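Local atomic coordinates of aminoglycoside N(3)-acetyltransferase (Streptomyces griseus, PDB entry 7LAP), a protein that transfers an acetyl group to the 3-amino group of aminoglycoside antibiotics, a modification associated with resistance to these drugs. Residues 182-187 with 267-272. Residues are numbered along the deposited sequence; the frame is centred on the assembly and turned at random. Where two conformers were deposited one is given.
Sequences APRDTM and RSRLFD
One water joins A182 to R267 and R269: it donates to A182 O and to R267 O, each 2.7 Å away, and accepts from R269 NH1 at 2.9 Å. With three partners it bridges the loop that follows strand 176-180 to strand 266-272, its antiparallel neighbour in the mixed sheet of this Antibiotic_NAT family enzyme. A182 O lies near the plane of the R269 guanidinium, but its 4.0 Å from R269 NH1 indicates that the water, rather than a direct bond, makes the link.

Over one face of that guanidinium lies the aliphatic part of R184, with R184 CG 3.7 Å from R269 NH1 and R184 CD next to R269 NH2. The two guanidinium planes are turned 32° apart. R184 NE is 4.0 Å from R269 NH2, a proximity of like charges probably eased by the salt bridge from R269 NE to E260 on strand 259-263. A chi2 of 108° bends the R269 chain, bringing one face of its guanidinium against the R184 side chain while its backbone stays paired with L179.

Further along, M187 CE makes a CH-pi contact, 3.7 Å from the F271 ring centroid and 18° off the ring normal; M187 SD, 5.3 Å from that centroid, makes the pair Met-aromatic as well. V249 of helix 244-254 touches both side chains. Nearly extended through chi1 and chi2, the M187 chain reaches toward the strand, and its bend at chi3 lays CE over the ring face, nearest F271 CD1 and CE1.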
loop_
_atom_site.group_PDB
_atom_site.type_symbol
_atom_site.label_atom_id
_atom_site.label_comp_id
_atom_site.label_asym_id
_atom_site.label_seq_id
_atom_site.Cartn_x
_atom_site.Cartn_y
_atom_site.Cartn_z
ATOM N N ALA B 182 9.055 16.110 -1.650
ATOM C CA ALA B 182 9.900 15.365 -0.730
ATOM C C ALA B 182 11.048 16.247 -0.250
ATOM O O ALA B 182 11.580 17.063 -1.022
ATOM C CB ALA B 182 10.479 14.112 -1.414
ATOM N N PRO B 183 11.498 16.071 0.985
ATOM C CA PRO B 183 12.564 16.927 1.496
ATOM C C PRO B 183 13.928 16.531 0.942
ATOM O O PRO B 183 14.125 15.453 0.365
ATOM C CB PRO B 183 12.487 16.742 3.018
ATOM C CG PRO B 183 11.789 15.456 3.213
ATOM C CD PRO B 183 10.839 15.294 2.048
ATOM N N ARG B 184 14.875 17.464 1.092
ATOM C CA ARG B 184 16.189 17.301 0.478
ATOM C C ARG B 184 16.880 16.016 0.928
ATOM O O ARG B 184 17.652 15.429 0.159
ATOM C CB ARG B 184 17.040 18.538 0.779
ATOM C CG ARG B 184 16.602 19.751 -0.037
ATOM C CD ARG B 184 17.214 21.039 0.459
ATOM N NE ARG B 184 16.911 21.218 1.871
ATOM C CZ ARG B 184 17.666 21.892 2.730
ATOM N NH1 ARG B 184 18.787 22.480 2.328
ATOM N NH2 ARG B 184 17.286 21.978 3.993
ATOM N N ASP B 185 16.588 15.526 2.132
ATOM C CA ASP B 185 17.316 14.351 2.604
ATOM C C ASP B 185 16.867 13.050 1.952
ATOM O O ASP B 185 17.512 12.018 2.179
ATOM C CB ASP B 185 17.197 14.216 4.122
ATOM C CG ASP B 185 15.803 14.498 4.619
ATOM O OD1 ASP B 185 14.978 13.559 4.626
ATOM O OD2 ASP B 185 15.518 15.673 4.962
ATOM N N THR B 186 15.804 13.058 1.147
ATOM C CA THR B 186 15.319 11.828 0.539
ATOM C C THR B 186 16.050 11.467 -0.746
ATOM O O THR B 186 15.705 10.461 -1.378
ATOM C CB THR B 186 13.799 11.911 0.257
ATOM O OG1 THR B 186 13.543 12.868 -0.771
ATOM C CG2 THR B 186 13.059 12.337 1.488
ATOM N N MET B 187 17.055 12.236 -1.158
ATOM C CA MET B 187 17.705 11.949 -2.432
ATOM C C MET B 187 18.581 10.686 -2.357
ATOM O O MET B 187 19.761 10.752 -1.996
ATOM C CB MET B 187 18.542 13.142 -2.901
ATOM C CG MET B 187 18.965 12.992 -4.350
ATOM S SD MET B 187 20.236 14.155 -4.862
ATOM C CE MET B 187 19.191 15.611 -5.002
ATOM N N ARG B 267 6.582 22.156 -2.858
ATOM C CA ARG B 267 7.926 22.621 -3.170
ATOM C C ARG B 267 8.707 21.491 -3.823
ATOM O O ARG B 267 8.842 20.410 -3.236
ATOM C CB ARG B 267 8.624 23.090 -1.891
ATOM C CG ARG B 267 9.898 23.902 -2.131
ATOM C CD ARG B 267 10.361 24.511 -0.821
ATOM N NE ARG B 267 9.419 25.502 -0.298
ATOM C CZ ARG B 267 9.434 26.782 -0.644
ATOM N NH1 ARG B 267 10.343 27.202 -1.508
ATOM N NH2 ARG B 267 8.556 27.644 -0.128
ATOM N N SER B 268 9.201 21.729 -5.050
ATOM C CA SER B 268 9.787 20.670 -5.867
ATOM C C SER B 268 11.150 21.086 -6.389
ATOM O O SER B 268 11.411 22.272 -6.584
ATOM C CB SER B 268 8.860 20.310 -7.017
ATOM O OG SER B 268 7.649 19.829 -6.428
ATOM N N ARG B 269 12.015 20.101 -6.615
ATOM C CA ARG B 269 13.363 20.364 -7.093
ATOM C C ARG B 269 13.753 19.330 -8.131
ATOM O O ARG B 269 13.576 18.131 -7.913
ATOM C CB ARG B 269 14.407 20.326 -5.960
ATOM C CG ARG B 269 14.341 21.533 -5.028
ATOM C CD ARG B 269 13.765 21.110 -3.709
ATOM N NE ARG B 269 14.078 22.068 -2.634
ATOM C CZ ARG B 269 13.762 21.856 -1.361
ATOM N NH1 ARG B 269 13.157 20.715 -1.026
ATOM N NH2 ARG B 269 14.054 22.766 -0.439
ATOM N N LEU B 270 14.334 19.798 -9.224
ATOM C CA LEU B 270 14.711 18.945 -10.342
ATOM C C LEU B 270 16.197 19.125 -10.603
ATOM O O LEU B 270 16.659 20.252 -10.819
ATOM C CB LEU B 270 13.893 19.292 -11.590
ATOM C CG LEU B 270 14.229 18.438 -12.825
ATOM C CD1 LEU B 270 13.894 16.966 -12.524
ATOM C CD2 LEU B 270 13.428 18.968 -14.027
ATOM N N PHE B 271 16.936 18.015 -10.571
ATOM C CA PHE B 271 18.385 17.965 -10.723
ATOM C C PHE B 271 18.777 17.071 -11.888
ATOM O O PHE B 271 18.162 16.026 -12.109
ATOM C CB PHE B 271 19.077 17.361 -9.478
ATOM C CG PHE B 271 18.725 18.041 -8.182
ATOM C CD1 PHE B 271 17.560 17.700 -7.489
ATOM C CD2 PHE B 271 19.583 18.997 -7.639
ATOM C CE1 PHE B 271 17.241 18.313 -6.262
ATOM C CE2 PHE B 271 19.269 19.625 -6.424
ATOM C CZ PHE B 271 18.091 19.280 -5.736
ATOM N N ASP B 272 19.880 17.413 -12.557
ATOM C CA ASP B 272 20.533 16.436 -13.422
ATOM C C ASP B 272 21.381 15.499 -12.555
ATOM O O ASP B 272 22.158 15.959 -11.702
ATOM C CB ASP B 272 21.387 17.134 -14.486
ATOM C CG ASP B 272 20.564 18.016 -15.431
ATOM O OD1 ASP B 272 19.416 17.653 -15.764
ATOM O OD2 ASP B 272 21.058 19.087 -15.846
HETATM O O HOH W 1 11.241 19.207 -2.656
#